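Local coordinates for protein N-acetyltransferase (Staphylococcus aureus subsp. aureus, PDB 4M85) that probably transfers an acetyl group from acetyl-coenzyme A to an amine of its substrate, as a member of the GNAT family, at residues A[21-24]-A[25-29]; A[172-175]-A[176-179]; A[40-43]-A[44-47]. All coordinates share one frame; numbering follows the deposited sequence.

Interaction 1. Residues A[21-24]-A[25-29]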
loop_
_atom_site.group_PDB
_atom_site.type_symbol
_atom_site.label_atom_id
_atom_site.label_comp_id
_atom_site.label_asym_id
_atom_site.label_seq_id
_atom_site.Cartn_x
_atom_site.Cartn_y
_atom_site.Cartn_z
ATOM N N TYR A 21 4.288 2.008 7.477
ATOM C CA TYR A 21 4.264 1.824 8.920
ATOM C C TYR A 21 2.988 2.420 9.536
ATOM O O TYR A 21 2.336 1.796 10.385
ATOM C CB TYR A 21 5.505 2.451 9.576
ATOM C CG TYR A 21 5.555 2.165 11.044
ATOM C CD1 TYR A 21 5.070 3.079 11.990
ATOM C CD2 TYR A 21 6.056 0.957 11.493
ATOM C CE1 TYR A 21 5.089 2.776 13.352
ATOM C CE2 TYR A 21 6.075 0.640 12.835
ATOM C CZ TYR A 21 5.596 1.543 13.763
ATOM O OH TYR A 21 5.654 1.166 15.093
ATOM N N MET A 22 2.644 3.640 9.132
ATOM C CA MET A 22 1.444 4.310 9.672
ATOM C C MET A 22 0.188 3.516 9.360
ATOM O O MET A 22 -0.690 3.354 10.210
ATOM C CB MET A 22 1.309 5.728 9.120
ATOM C CG MET A 22 2.041 6.785 9.937
ATOM S SD MET A 22 2.372 8.250 8.954
ATOM C CE MET A 22 0.843 8.448 7.997
ATOM N N VAL A 23 0.099 3.001 8.143
ATOM C CA VAL A 23 -1.052 2.209 7.769
ATOM C C VAL A 23 -1.116 0.940 8.625
ATOM O O VAL A 23 -2.187 0.583 9.129
ATOM C CB VAL A 23 -1.045 1.855 6.269
ATOM C CG1 VAL A 23 -2.158 0.867 5.943
ATOM C CG2 VAL A 23 -1.224 3.115 5.435
ATOM N N TRP A 24 0.011 0.253 8.777
ATOM C CA TRP A 24 0.032 -1.003 9.539
ATOM C C TRP A 24 -0.276 -0.766 11.019
ATOM O O TRP A 24 -0.822 -1.640 11.686
ATOM C CB TRP A 24 1.386 -1.718 9.407
ATOM C CG TRP A 24 1.675 -2.316 8.047
ATOM C CD1 TRP A 24 0.927 -2.188 6.896
ATOM C CD2 TRP A 24 2.814 -3.116 7.697
ATOM N NE1 TRP A 24 1.529 -2.877 5.863
ATOM C CE2 TRP A 24 2.687 -3.452 6.327
ATOM C CE3 TRP A 24 3.928 -3.596 8.414
ATOM C CZ2 TRP A 24 3.632 -4.232 5.658
ATOM C CZ3 TRP A 24 4.849 -4.392 7.754
ATOM C CH2 TRP A 24 4.697 -4.691 6.385
ATOM N N ASP A 25 0.087 0.415 11.522
ATOM C CA ASP A 25 -0.184 0.804 12.917
ATOM C C ASP A 25 -1.681 1.051 13.128
ATOM O O ASP A 25 -2.242 0.604 14.141
ATOM C CB ASP A 25 0.643 2.038 13.321
ATOM C CG ASP A 25 0.411 2.466 14.782
ATOM O OD1 ASP A 25 0.902 1.787 15.713
ATOM O OD2 ASP A 25 -0.268 3.492 14.994
ATOM N N ASP A 26 -2.320 1.743 12.178
ATOM C CA ASP A 26 -3.775 1.877 12.166
ATOM C C ASP A 26 -4.419 0.504 12.230
ATOM O O ASP A 26 -5.201 0.226 13.137
ATOM C CB ASP A 26 -4.260 2.589 10.899
ATOM C CG ASP A 26 -3.950 4.075 10.900
ATOM O OD1 ASP A 26 -3.609 4.609 11.974
ATOM O OD2 ASP A 26 -4.041 4.709 9.819
ATOM N N MET A 27 -4.060 -0.358 11.272
ATOM C CA MET A 27 -4.507 -1.760 11.239
ATOM C C MET A 27 -4.211 -2.594 12.499
ATOM O O MET A 27 -4.690 -3.715 12.614
ATOM C CB MET A 27 -3.867 -2.483 10.051
ATOM C CG MET A 27 -4.346 -2.019 8.693
ATOM S SD MET A 27 -3.448 -2.850 7.373
ATOM C CE MET A 27 -4.220 -4.458 7.448
ATOM N N GLU A 28 -3.414 -2.082 13.426
ATOM C CA GLU A 28 -3.067 -2.828 14.629
ATOM C C GLU A 28 -2.509 -4.216 14.302
ATOM O O GLU A 28 -2.953 -5.222 14.870
ATOM C CB GLU A 28 -4.280 -2.975 15.555
ATOM C CG GLU A 28 -4.983 -1.673 15.900
ATOM C CD GLU A 28 -6.188 -1.879 16.802
ATOM O OE1 GLU A 28 -6.836 -2.946 16.722
ATOM O OE2 GLU A 28 -6.493 -0.962 17.590
ATOM N N LEU A 29 -1.546 -4.283 13.385
ATOM C CA LEU A 29 -0.864 -5.544 13.132
ATOM C C LEU A 29 -0.054 -5.917 14.354
ATOM O O LEU A 29 0.693 -5.098 14.867
ATOM C CB LEU A 29 0.066 -5.461 11.921
ATOM C CG LEU A 29 -0.542 -5.407 10.529
ATOM C CD1 LEU A 29 0.549 -5.681 9.504
ATOM C CD2 LEU A 29 -1.677 -6.404 10.382
#

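Interaction 2. Residues A[172-175]-A[176-179]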
loop_
_atom_site.group_PDB
_atom_site.type_symbol
_atom_site.label_atom_id
_atom_site.label_comp_id
_atom_site.label_asym_id
_atom_site.label_seq_id
_atom_site.Cartn_x
_atom_site.Cartn_y
_atom_site.Cartn_z
ATOM N N GLN A 172 -18.073 -7.281 0.699
ATOM C CA GLN A 172 -17.318 -6.866 1.860
ATOM C C GLN A 172 -16.322 -7.966 2.260
ATOM O O GLN A 172 -16.551 -9.157 1.999
ATOM C CB GLN A 172 -18.265 -6.538 3.009
ATOM C CG GLN A 172 -18.854 -5.131 2.949
ATOM C CD GLN A 172 -19.578 -4.791 1.638
ATOM O OE1 GLN A 172 -19.221 -3.832 0.939
ATOM N NE2 GLN A 172 -20.608 -5.561 1.314
ATOM N N ILE A 173 -15.206 -7.558 2.851
ATOM C CA ILE A 173 -14.174 -8.497 3.297
ATOM C C ILE A 173 -13.670 -8.101 4.673
ATOM O O ILE A 173 -13.513 -6.903 4.970
ATOM C CB ILE A 173 -13.006 -8.598 2.283
ATOM C CG1 ILE A 173 -11.998 -9.672 2.724
ATOM C CG2 ILE A 173 -12.315 -7.253 2.089
ATOM C CD1 ILE A 173 -10.958 -10.020 1.675
ATOM N N GLU A 174 -13.465 -9.103 5.525
ATOM C CA GLU A 174 -12.894 -8.874 6.846
ATOM C C GLU A 174 -11.414 -9.157 6.776
ATOM O O GLU A 174 -11.007 -10.198 6.276
ATOM C CB GLU A 174 -13.517 -9.780 7.919
ATOM C CG GLU A 174 -13.076 -9.400 9.309
ATOM C CD GLU A 174 -13.614 -10.296 10.413
ATOM O OE1 GLU A 174 -14.202 -11.363 10.123
ATOM O OE2 GLU A 174 -13.397 -9.922 11.587
ATOM N N LEU A 175 -10.630 -8.238 7.315
ATOM C CA LEU A 175 -9.183 -8.334 7.329
ATOM C C LEU A 175 -8.699 -7.852 8.667
ATOM O O LEU A 175 -8.941 -6.700 9.029
ATOM C CB LEU A 175 -8.582 -7.448 6.223
ATOM C CG LEU A 175 -8.889 -7.844 4.781
ATOM C CD1 LEU A 175 -8.233 -6.851 3.825
ATOM C CD2 LEU A 175 -8.374 -9.230 4.495
ATOM N N TYR A 176 -8.016 -8.737 9.397
ATOM C CA TYR A 176 -7.473 -8.435 10.718
ATOM C C TYR A 176 -8.485 -7.719 11.617
ATOM O O TYR A 176 -8.208 -6.666 12.160
ATOM C CB TYR A 176 -6.164 -7.652 10.552
ATOM C CG TYR A 176 -5.274 -8.307 9.503
ATOM C CD1 TYR A 176 -4.525 -9.433 9.815
ATOM C CD2 TYR A 176 -5.232 -7.836 8.202
ATOM C CE1 TYR A 176 -3.726 -10.053 8.877
ATOM C CE2 TYR A 176 -4.448 -8.453 7.244
ATOM C CZ TYR A 176 -3.694 -9.556 7.589
ATOM O OH TYR A 176 -2.921 -10.183 6.658
ATOM N N LYS A 177 -9.672 -8.304 11.738
ATOM C CA LYS A 177 -10.721 -7.818 12.640
ATOM C C LYS A 177 -11.305 -6.446 12.273
ATOM O O LYS A 177 -11.904 -5.796 13.136
ATOM C CB LYS A 177 -10.240 -7.769 14.117
ATOM C CG LYS A 177 -9.478 -9.000 14.627
ATOM C CD LYS A 177 -10.310 -10.283 14.599
ATOM C CE LYS A 177 -11.113 -10.468 15.881
ATOM N NZ LYS A 177 -12.368 -11.244 15.628
ATOM N N HIS A 178 -11.113 -5.987 11.035
ATOM C CA HIS A 178 -11.829 -4.804 10.551
ATOM C C HIS A 178 -12.480 -5.137 9.222
ATOM O O HIS A 178 -11.960 -5.953 8.444
ATOM C CB HIS A 178 -10.915 -3.574 10.420
ATOM C CG HIS A 178 -10.355 -3.088 11.723
ATOM N ND1 HIS A 178 -9.024 -2.764 11.893
ATOM C CD2 HIS A 178 -10.943 -2.885 12.929
ATOM C CE1 HIS A 178 -8.814 -2.381 13.140
ATOM N NE2 HIS A 178 -9.963 -2.444 13.790
ATOM N N MET A 179 -13.634 -4.528 8.981
ATOM C CA MET A 179 -14.406 -4.770 7.772
ATOM C C MET A 179 -14.091 -3.729 6.675
ATOM O O MET A 179 -13.923 -2.523 6.939
ATOM C CB MET A 179 -15.904 -4.740 8.108
ATOM C CG MET A 179 -16.764 -5.670 7.276
ATOM S SD MET A 179 -16.335 -7.441 7.353
ATOM C CE MET A 179 -16.140 -7.633 9.100
HETATM O O HOH W 1 -7.507 -4.208 9.186
#

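Interaction 3. Residues A[40-43]-A[44-47]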
loop_
_atom_site.group_PDB
_atom_site.type_symbol
_atom_site.label_atom_id
_atom_site.label_comp_id
_atom_site.label_asym_id
_atom_site.label_seq_id
_atom_site.Cartn_x
_atom_site.Cartn_y
_atom_site.Cartn_z
ATOM N N VAL A 40 10.860 -2.532 12.715
ATOM C CA VAL A 40 9.810 -2.682 11.714
ATOM C C VAL A 40 10.074 -1.769 10.507
ATOM O O VAL A 40 9.904 -2.179 9.379
ATOM C CB VAL A 40 8.421 -2.414 12.321
ATOM C CG1 VAL A 40 7.321 -2.491 11.259
ATOM C CG2 VAL A 40 8.125 -3.400 13.454
ATOM N N LEU A 41 10.515 -0.543 10.748
ATOM C CA LEU A 41 10.844 0.383 9.660
ATOM C C LEU A 41 11.990 -0.135 8.802
ATOM O O LEU A 41 11.887 -0.186 7.571
ATOM C CB LEU A 41 11.192 1.779 10.217
ATOM C CG LEU A 41 10.008 2.597 10.733
ATOM C CD1 LEU A 41 10.485 3.902 11.381
ATOM C CD2 LEU A 41 9.030 2.900 9.598
ATOM N N ASP A 42 13.098 -0.492 9.449
ATOM C CA ASP A 42 14.193 -1.144 8.752
ATOM C C ASP A 42 13.689 -2.303 7.877
ATOM O O ASP A 42 14.100 -2.457 6.731
ATOM C CB ASP A 42 15.226 -1.662 9.748
ATOM C CG ASP A 42 16.332 -2.409 9.075
ATOM O OD1 ASP A 42 17.140 -1.779 8.364
ATOM O OD2 ASP A 42 16.392 -3.635 9.239
ATOM N N ALA A 43 12.809 -3.122 8.426
ATOM C CA ALA A 43 12.281 -4.252 7.666
ATOM C C ALA A 43 11.480 -3.826 6.424
ATOM O O ALA A 43 11.646 -4.424 5.349
ATOM C CB ALA A 43 11.455 -5.144 8.551
ATOM N N ILE A 44 10.591 -2.837 6.582
ATOM C CA ILE A 44 9.763 -2.373 5.464
ATOM C C ILE A 44 10.652 -1.738 4.412
ATOM O O ILE A 44 10.456 -1.960 3.232
ATOM C CB ILE A 44 8.653 -1.373 5.918
ATOM C CG1 ILE A 44 7.674 -2.029 6.879
ATOM C CG2 ILE A 44 7.846 -0.840 4.758
ATOM C CD1 ILE A 44 7.005 -1.050 7.840
ATOM N N GLU A 45 11.641 -0.959 4.841
ATOM C CA GLU A 45 12.593 -0.350 3.948
ATOM C C GLU A 45 13.266 -1.419 3.081
ATOM O O GLU A 45 13.410 -1.256 1.874
ATOM C CB GLU A 45 13.683 0.385 4.730
ATOM C CG GLU A 45 13.237 1.649 5.462
ATOM C CD GLU A 45 14.227 2.082 6.531
ATOM O OE1 GLU A 45 15.342 1.539 6.542
ATOM O OE2 GLU A 45 13.895 2.952 7.385
ATOM N N LYS A 46 13.685 -2.508 3.709
ATOM C CA LYS A 46 14.336 -3.579 2.959
ATOM C C LYS A 46 13.346 -4.251 2.020
ATOM O O LYS A 46 13.732 -4.670 0.926
ATOM C CB LYS A 46 14.951 -4.615 3.919
ATOM C CG LYS A 46 16.226 -4.143 4.583
ATOM C CD LYS A 46 16.614 -5.049 5.751
ATOM C CE LYS A 46 18.035 -4.775 6.216
ATOM N NZ LYS A 46 18.218 -5.174 7.634
ATOM N N SER A 47 12.080 -4.356 2.463
ATOM C CA SER A 47 11.001 -4.950 1.668
ATOM C C SER A 47 10.801 -4.230 0.326
ATOM O O SER A 47 10.255 -4.823 -0.606
ATOM C CB SER A 47 9.679 -4.998 2.434
ATOM O OG SER A 47 8.965 -3.761 2.459
HETATM O O HOH W 2 16.855 -0.432 5.821
#

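Interaction 1. Residues A[21-24]-A[25-29]
The indole of Trp24 carries Leu29 over one face: methyl CD1 of Leu29 sits 4.1 Å from the centroid of the five-membered ring, 25° off the ring normal, a CH-pi contact shifted toward the rim. Met27 meets the same ring obliquely, its SD 5.4 Å from that centroid, a loose Met-aromatic contact. Both partners come from a Schellman motif that ends helix 13-26, the first helix of this GNAT fold. Glu28 is the residue that leaves helical geometry; its positive phi of 53° turns the chain and delivers Leu29 to the indole. Two backbone bonds close the motif: Leu29 N reaches back to Trp24 O at 3.2 Å, almost straight at the hydrogen, and Glu28 N bonds to Asp25 O. Leu29 is also the N-cap residue of helix 30-34, which begins at the next residue.

Upstream, i to i+4 helical bonds continue, with Asp25 N, Asp26 N and Met27 N donating to Tyr21 O, Met22 O and Val23 O. Along the helix flank the side chains of Val23 and Met27 run side by side. CG1 of Val23, anti to the backbone N at chi1 172°, lies 4.2 Å from Met27 SD, and the bend at Met27 chi3 carries CE onward to Tyr176 in the turn of the hairpin 168-175/178-184. The buried Trp24 ring is enclosed further by Pro103, Leu104, Val32 and Ile44, while Asp26 and Glu28 are exposed. Asp25 O has a second partner in Lys33 NZ, a positive charge that would probably be favourable at the carbonyl end of the helix. On the indole itself, Leu29 CD1 lies closest to CG of Trp24, at 3.8 Å.

Interaction 2. Residues A[172-175]-A[176-179]
Glu174 and Met179 face each other across a beta hairpin whose strands, 168-175 and 178-184, are joined by a type I' turn from Leu175 to His178. Met179 lies against the stem of Glu174: CB of Glu174 is 3.7 Å from Met179 SD, and CG and CD are 3.5 Å and 3.9 Å from Met179 CE. With CG anti to the backbone N (chi1 -171°) and the chain extended beyond it, the carboxylate is carried toward the turn, where OE2 comes 3.6 Å from Lys177 CA. The ammonium of Lys177 stays beyond salt-bridge range, so any attraction is probably modest. Met179 folds at chi2 and chi3 to bring its methyl back over the glutamate stem.

Glu174 and Met179 are a non-hydrogen-bonded antiparallel pair; next to it, Leu175 and His178 form the hydrogen-bonded one. Leu175 N donates to His178 O at 2.9 Å, and His178 N returns a bond to Leu175 O from well above the carbonyl plane. Tyr176 reaches out of the hairpin, its OH bonded to Val106 N, and packs on Pro105. Leu175 O also accepts from a water at 2.9 Å, which makes a weak bond to His178 ND1 at 3.4 Å.

Interaction 3. Residues A[40-43]-A[44-47]
Backbone bonds of regular alpha-helical spacing tie residues 40-43 to 44-47: Ile44 N, Glu45 N, Lys46 N and Ser47 N donate to Val40 O, Leu41 O, Asp42 O and Ala43 O, the straightest being Glu45 N to Leu41 O at 2.8 Å. On the partly exposed flank, Asp42 and Lys46 make a salt bridge one turn apart. The carboxylate swings toward the following turn because CG of Asp42 is anti to the backbone N (chi1 177°), and the extended lysine chain crosses it so that NZ meets the syn lone pair of OD2 at 2.9 Å. Lys46 NZ also donates to Asp92 O, which gives the ammonium two grips and fixes the end of the chain between helix and loop.

The other carboxylate oxygen, Asp42 OD1, stands 4.2 Å from Glu45 OE1; a water donates to both, at 2.6 Å to Glu45 OE1, and so probably eases the like-charge repulsion. The extended Glu45 chain lies over the preceding turn, its CG 3.1 Å from Leu41 O. On the buried flank, Val40 CG1 touches Ile44 CD1 at 3.7 Å, the two side chains meeting at a slant. Val40 also packs on Tyr21 and Ile97, and Ala43 on Ile97 and Leu93. Farther along, Ser47 OG bonds to Thr55 OG1. Apolar residues turned toward helices 13-26 and 95-98, with an i to i+4 salt bridge on another flank, are the pattern of an amphipathic helix, here helix 37-49 of the GNAT domain.

In the fold
Along the chain the order is interaction 1, then interaction 3, then interaction 2. Interactions 1 and 3 lie on helices 13-26 and 37-49, with centres 14 Å apart, and the last turns of 13-26 pack directly on 37-49, Tyr21 meeting Leu41 among others. Interaction 2 forms the hairpin of the last two strands of the seven-stranded mixed sheet; its centre is also 14 Å from that of interaction 1, and its turn touches the end of helix 13-26, with Tyr176 against Leu29. Its centre is 25 Å from that of interaction 3, with nearest atoms about 13 Å apart. The last turns of helix 13-26, with the turn after it, therefore bridge helix 37-49 and the C-terminal hairpin of the GNAT fold.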